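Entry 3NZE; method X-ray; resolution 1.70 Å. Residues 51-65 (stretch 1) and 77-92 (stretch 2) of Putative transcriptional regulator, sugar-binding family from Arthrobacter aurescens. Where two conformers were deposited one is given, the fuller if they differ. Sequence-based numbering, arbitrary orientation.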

# COMPACT_ATOMS: atom_id res chain seq x y z
N GLY A 51 7.69 6.36 -11.87
CA GLY A 51 9.01 6.75 -12.35
C GLY A 51 9.36 8.23 -12.24
O GLY A 51 10.37 8.59 -11.64
N PRO A 52 8.54 9.10 -12.84
CA PRO A 52 8.76 10.55 -12.82
C PRO A 52 8.77 11.13 -11.39
O PRO A 52 9.29 12.23 -11.19
CB PRO A 52 7.55 11.10 -13.58
CG PRO A 52 7.12 9.99 -14.46
CD PRO A 52 7.41 8.72 -13.71
N LEU A 53 8.22 10.41 -10.43
CA LEU A 53 8.11 10.91 -9.07
C LEU A 53 9.30 10.49 -8.21
O LEU A 53 9.44 10.93 -7.07
CB LEU A 53 6.81 10.45 -8.41
CG LEU A 53 5.55 10.75 -9.23
CD1 LEU A 53 4.31 10.30 -8.49
CD2 LEU A 53 5.46 12.23 -9.56
N VAL A 54 10.17 9.65 -8.77
CA VAL A 54 11.36 9.21 -8.06
C VAL A 54 12.54 10.10 -8.44
O VAL A 54 12.93 10.14 -9.60
CB VAL A 54 11.71 7.74 -8.37
CG1 VAL A 54 12.95 7.32 -7.61
CG2 VAL A 54 10.54 6.83 -8.02
N ASP A 55 13.09 10.82 -7.46
CA ASP A 55 14.16 11.77 -7.75
C ASP A 55 15.42 11.43 -6.98
O ASP A 55 15.43 10.49 -6.18
CB ASP A 55 13.75 13.19 -7.35
CG ASP A 55 12.59 13.71 -8.16
OD1 ASP A 55 12.73 13.81 -9.40
OD2 ASP A 55 11.55 14.03 -7.55
N SER A 56 16.49 12.20 -7.21
CA SER A 56 17.69 12.05 -6.40
C SER A 56 17.50 12.76 -5.07
O SER A 56 16.62 13.61 -4.92
CB SER A 56 18.91 12.61 -7.13
OG SER A 56 19.18 11.88 -8.31
N ASN A 57 18.34 12.40 -4.10
CA ASN A 57 18.28 12.99 -2.77
C ASN A 57 16.90 12.83 -2.14
O ASN A 57 16.40 13.74 -1.47
CB ASN A 57 18.64 14.48 -2.84
CG ASN A 57 20.05 14.71 -3.31
OD1 ASN A 57 20.29 15.07 -4.47
ND2 ASN A 57 21.01 14.49 -2.43
N ALA A 58 16.30 11.67 -2.36
CA ALA A 58 14.93 11.43 -1.89
C ALA A 58 14.85 10.17 -1.04
O ALA A 58 15.69 9.28 -1.16
CB ALA A 58 13.98 11.33 -3.07
N ILE A 59 13.83 10.11 -0.20
CA ILE A 59 13.56 8.91 0.58
C ILE A 59 12.22 8.35 0.11
O ILE A 59 11.19 9.01 0.22
CB ILE A 59 13.54 9.21 2.09
CG1 ILE A 59 14.95 9.64 2.54
CG2 ILE A 59 13.07 8.00 2.88
CD1 ILE A 59 14.99 10.24 3.92
N ILE A 60 12.26 7.15 -0.46
CA ILE A 60 11.07 6.54 -1.03
C ILE A 60 10.58 5.42 -0.12
O ILE A 60 11.25 4.38 0.02
CB ILE A 60 11.36 5.93 -2.41
CG1 ILE A 60 12.08 6.94 -3.32
CG2 ILE A 60 10.07 5.41 -3.03
CD1 ILE A 60 11.38 8.25 -3.43
N GLY A 61 9.39 5.61 0.46
CA GLY A 61 8.78 4.61 1.32
C GLY A 61 7.96 3.61 0.52
O GLY A 61 7.12 3.99 -0.30
N VAL A 62 8.22 2.32 0.73
CA VAL A 62 7.47 1.26 0.05
C VAL A 62 6.82 0.34 1.08
O VAL A 62 7.51 -0.25 1.92
CB VAL A 62 8.40 0.38 -0.82
CG1 VAL A 62 7.64 -0.78 -1.44
CG2 VAL A 62 9.08 1.23 -1.91
N ALA A 63 5.50 0.21 1.01
CA ALA A 63 4.82 -0.77 1.83
C ALA A 63 4.69 -2.01 0.96
O ALA A 63 3.99 -1.99 -0.05
CB ALA A 63 3.45 -0.26 2.25
N TRP A 64 5.42 -3.07 1.31
CA TRP A 64 5.48 -4.23 0.44
C TRP A 64 4.23 -5.11 0.61
O TRP A 64 3.60 -5.13 1.68
CB TRP A 64 6.76 -5.04 0.69
CG TRP A 64 6.70 -5.77 1.98
CD1 TRP A 64 7.13 -5.33 3.19
CD2 TRP A 64 6.16 -7.08 2.18
NE1 TRP A 64 6.89 -6.28 4.15
CE2 TRP A 64 6.29 -7.37 3.56
CE3 TRP A 64 5.59 -8.04 1.34
CZ2 TRP A 64 5.87 -8.57 4.11
CZ3 TRP A 64 5.16 -9.24 1.89
CH2 TRP A 64 5.30 -9.49 3.27
N GLY A 65 3.89 -5.83 -0.46
CA GLY A 65 2.75 -6.72 -0.49
C GLY A 65 2.65 -7.32 -1.88
O GLY A 65 3.53 -7.08 -2.71
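Stretch 2 (77-92) RKMTHDSIVVQLNGAG

Stretch 2 lies alongside stretch 1 as a parallel β-strand neighbour, held by polar contacts at both ends of the ladder. At the N-terminal end the extended side chain of Lys78, all four chi angles t, brings its ammonium to two carbonyls of the turn at the start of stretch 1: NZ donates to Val54 O (2.7 Å) and to Gly51 O (2.9 Å). Gly51 O also accepts from Val54 N (3.1 Å), so the turn that presents these carbonyls is itself closed. Ser83 OG links two further backbone groups, donating to Asp55 O at 2.7 Å and accepting from Ala58 N at 2.9 Å. Nearby, His81 N donates to Ser56 OG (2.9 Å) and His81 O accepts from Asn57 N (2.9 Å). Asn57 and Asp82 both have positive phi (56° and 62°), the backbone turning there just before the strands begin.

From here the strands 59-62 and 84-87 run in the same direction, their axes 28° apart (signed crossing angle -28°) and 4.6 Å at closest approach. Stretch 1 supplies alternate residues to the ladder: Ile84 N to Ala58 O (2.8 Å), Ile60 N to Ile84 O (2.7 Å), Val86 N to Ile60 O (2.8 Å), Val62 N to Val86 O (2.9 Å) and Leu88 N to Val62 O (2.9 Å). The register pairs Ile59 with Ile84, Ile60 with Val85, Gly61 with Val86 and Val62 with Gln87; CA to CA, the Ile60-Val85 pair is 4.6 Å apart and the Val62-Gln87 pair 5.3 Å.

Past the strands, Asn89, with phi/psi of -138°/151°, grips the backbone of Trp64: OD1 accepts from Trp64 N (3.0 Å) and ND2 donates to Trp64 O (3.2 Å); ND2 also lies over one face of the indole. Trp64 NE1 donates to Gly90 O, near the ring plane, at 2.9 Å, and makes a weak bond to Asn89 O at 3.2 Å.

Apolar packing fills in around this frame. On the face shared by Ile59, Ile84 and Val86, Ile59 CG2 meets Val86 CG1 at 3.7 Å and Ile59 CG1 lies 4.4 Å from Ile84 CD1. Gly61 has no side chain on this face, and Leu88 fills the space: its CD2 lies 3.9 Å from Gly61 CA, and its CD1 3.7 Å from Gly61 C. On the other face Ile60 CB touches Val85 CG1 at 3.9 Å. At the ends, Ser56 CB sits over the His81 ring, 3.7 Å from its centroid, and Trp64 CZ2 rests 3.6 Å from Ala91 CB. The contact buries 1049 Å² in all.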

# COMPACT_ATOMS: atom_id res chain seq x y z
N ARG A 77 14.28 1.30 -15.41
CA ARG A 77 15.54 1.78 -14.86
C ARG A 77 15.66 3.28 -15.04
O ARG A 77 15.40 3.82 -16.12
CB ARG A 77 16.73 1.07 -15.51
CG ARG A 77 18.03 1.26 -14.76
CD ARG A 77 19.15 0.45 -15.39
NE ARG A 77 20.35 0.42 -14.55
CZ ARG A 77 21.33 1.32 -14.61
NH1 ARG A 77 22.38 1.21 -13.81
NH2 ARG A 77 21.25 2.34 -15.46
N LYS A 78 16.03 3.96 -13.97
CA LYS A 78 16.18 5.41 -13.98
C LYS A 78 17.13 5.76 -12.85
O LYS A 78 16.72 5.84 -11.69
CB LYS A 78 14.83 6.09 -13.76
CG LYS A 78 14.94 7.61 -13.61
CD LYS A 78 13.64 8.22 -13.10
CE LYS A 78 13.88 9.62 -12.56
NZ LYS A 78 12.62 10.33 -12.25
N MSE A 79 18.39 5.96 -13.17
CA MSE A 79 19.39 6.21 -12.15
C MSE A 79 19.19 7.54 -11.43
O MSE A 79 18.89 8.57 -12.05
CB MSE A 79 20.81 6.10 -12.72
CG MSE A 79 21.18 4.69 -13.17
SE MSE A 79 21.11 3.39 -11.71
CE MSE A 79 22.47 4.18 -10.55
N THR A 80 19.33 7.49 -10.11
CA THR A 80 19.31 8.67 -9.27
C THR A 80 20.56 8.59 -8.43
O THR A 80 21.28 7.59 -8.49
CB THR A 80 18.08 8.69 -8.34
OG1 THR A 80 18.17 7.59 -7.41
CG2 THR A 80 16.78 8.58 -9.14
N HIS A 81 20.84 9.62 -7.65
CA HIS A 81 21.91 9.53 -6.67
C HIS A 81 21.42 9.99 -5.31
O HIS A 81 20.50 10.80 -5.22
CB HIS A 81 23.12 10.36 -7.08
CG HIS A 81 22.81 11.81 -7.28
ND1 HIS A 81 23.08 12.76 -6.32
CD2 HIS A 81 22.25 12.47 -8.32
CE1 HIS A 81 22.70 13.95 -6.76
NE2 HIS A 81 22.20 13.80 -7.97
N ASP A 82 22.02 9.44 -4.25
CA ASP A 82 21.76 9.89 -2.89
C ASP A 82 20.33 9.69 -2.44
O ASP A 82 19.83 10.38 -1.55
CB ASP A 82 22.17 11.36 -2.72
CG ASP A 82 23.67 11.54 -2.71
OD1 ASP A 82 24.21 12.14 -3.67
OD2 ASP A 82 24.32 11.07 -1.75
N SER A 83 19.65 8.72 -3.04
CA SER A 83 18.31 8.38 -2.62
C SER A 83 18.27 7.07 -1.88
O SER A 83 19.19 6.25 -1.98
CB SER A 83 17.37 8.33 -3.81
OG SER A 83 17.16 9.64 -4.31
N ILE A 84 17.20 6.87 -1.12
CA ILE A 84 17.05 5.70 -0.29
C ILE A 84 15.66 5.14 -0.47
O ILE A 84 14.70 5.90 -0.54
CB ILE A 84 17.18 6.09 1.20
CG1 ILE A 84 18.57 6.67 1.48
CG2 ILE A 84 16.89 4.91 2.10
CD1 ILE A 84 18.67 7.35 2.84
N VAL A 85 15.53 3.82 -0.56
CA VAL A 85 14.22 3.20 -0.50
C VAL A 85 14.08 2.52 0.85
O VAL A 85 14.91 1.69 1.23
CB VAL A 85 13.95 2.20 -1.64
CG1 VAL A 85 13.74 2.93 -2.96
CG2 VAL A 85 15.08 1.18 -1.74
N VAL A 86 13.04 2.90 1.59
CA VAL A 86 12.84 2.37 2.94
C VAL A 86 11.57 1.52 3.03
O VAL A 86 10.51 1.90 2.53
CB VAL A 86 12.89 3.49 4.02
CG1 VAL A 86 11.82 4.58 3.76
CG2 VAL A 86 12.74 2.91 5.42
N GLN A 87 11.71 0.36 3.67
CA GLN A 87 10.61 -0.56 3.87
C GLN A 87 9.68 -0.03 4.97
O GLN A 87 10.14 0.30 6.06
CB GLN A 87 11.21 -1.90 4.28
CG GLN A 87 10.25 -3.05 4.47
CD GLN A 87 11.01 -4.30 4.91
OE1 GLN A 87 12.22 -4.39 4.71
NE2 GLN A 87 10.30 -5.25 5.51
N LEU A 88 8.37 0.05 4.69
CA LEU A 88 7.44 0.67 5.64
C LEU A 88 6.77 -0.30 6.62
O LEU A 88 6.25 0.13 7.65
CB LEU A 88 6.34 1.42 4.89
CG LEU A 88 6.83 2.59 4.03
CD1 LEU A 88 5.63 3.34 3.42
CD2 LEU A 88 7.67 3.52 4.88
N ASN A 89 6.79 -1.59 6.29
CA ASN A 89 6.18 -2.61 7.12
C ASN A 89 7.08 -3.84 7.22
O ASN A 89 7.82 -4.12 6.30
CB ASN A 89 4.80 -3.01 6.58
CG ASN A 89 4.84 -3.43 5.12
OD1 ASN A 89 5.49 -2.79 4.29
ND2 ASN A 89 4.10 -4.49 4.79
N GLY A 90 6.99 -4.56 8.34
CA GLY A 90 7.88 -5.68 8.60
C GLY A 90 7.56 -6.89 7.74
O GLY A 90 6.62 -6.88 6.94
N ALA A 91 8.35 -7.95 7.90
CA ALA A 91 8.16 -9.15 7.08
C ALA A 91 8.51 -10.40 7.85
O ALA A 91 9.41 -10.39 8.68
CB ALA A 91 8.99 -9.09 5.78
N GLY A 92 7.80 -11.49 7.55
CA GLY A 92 8.02 -12.74 8.25
C GLY A 92 6.82 -13.02 9.13
O GLY A 92 6.64 -12.37 10.16
O HOH W 1 18.22 10.30 0.79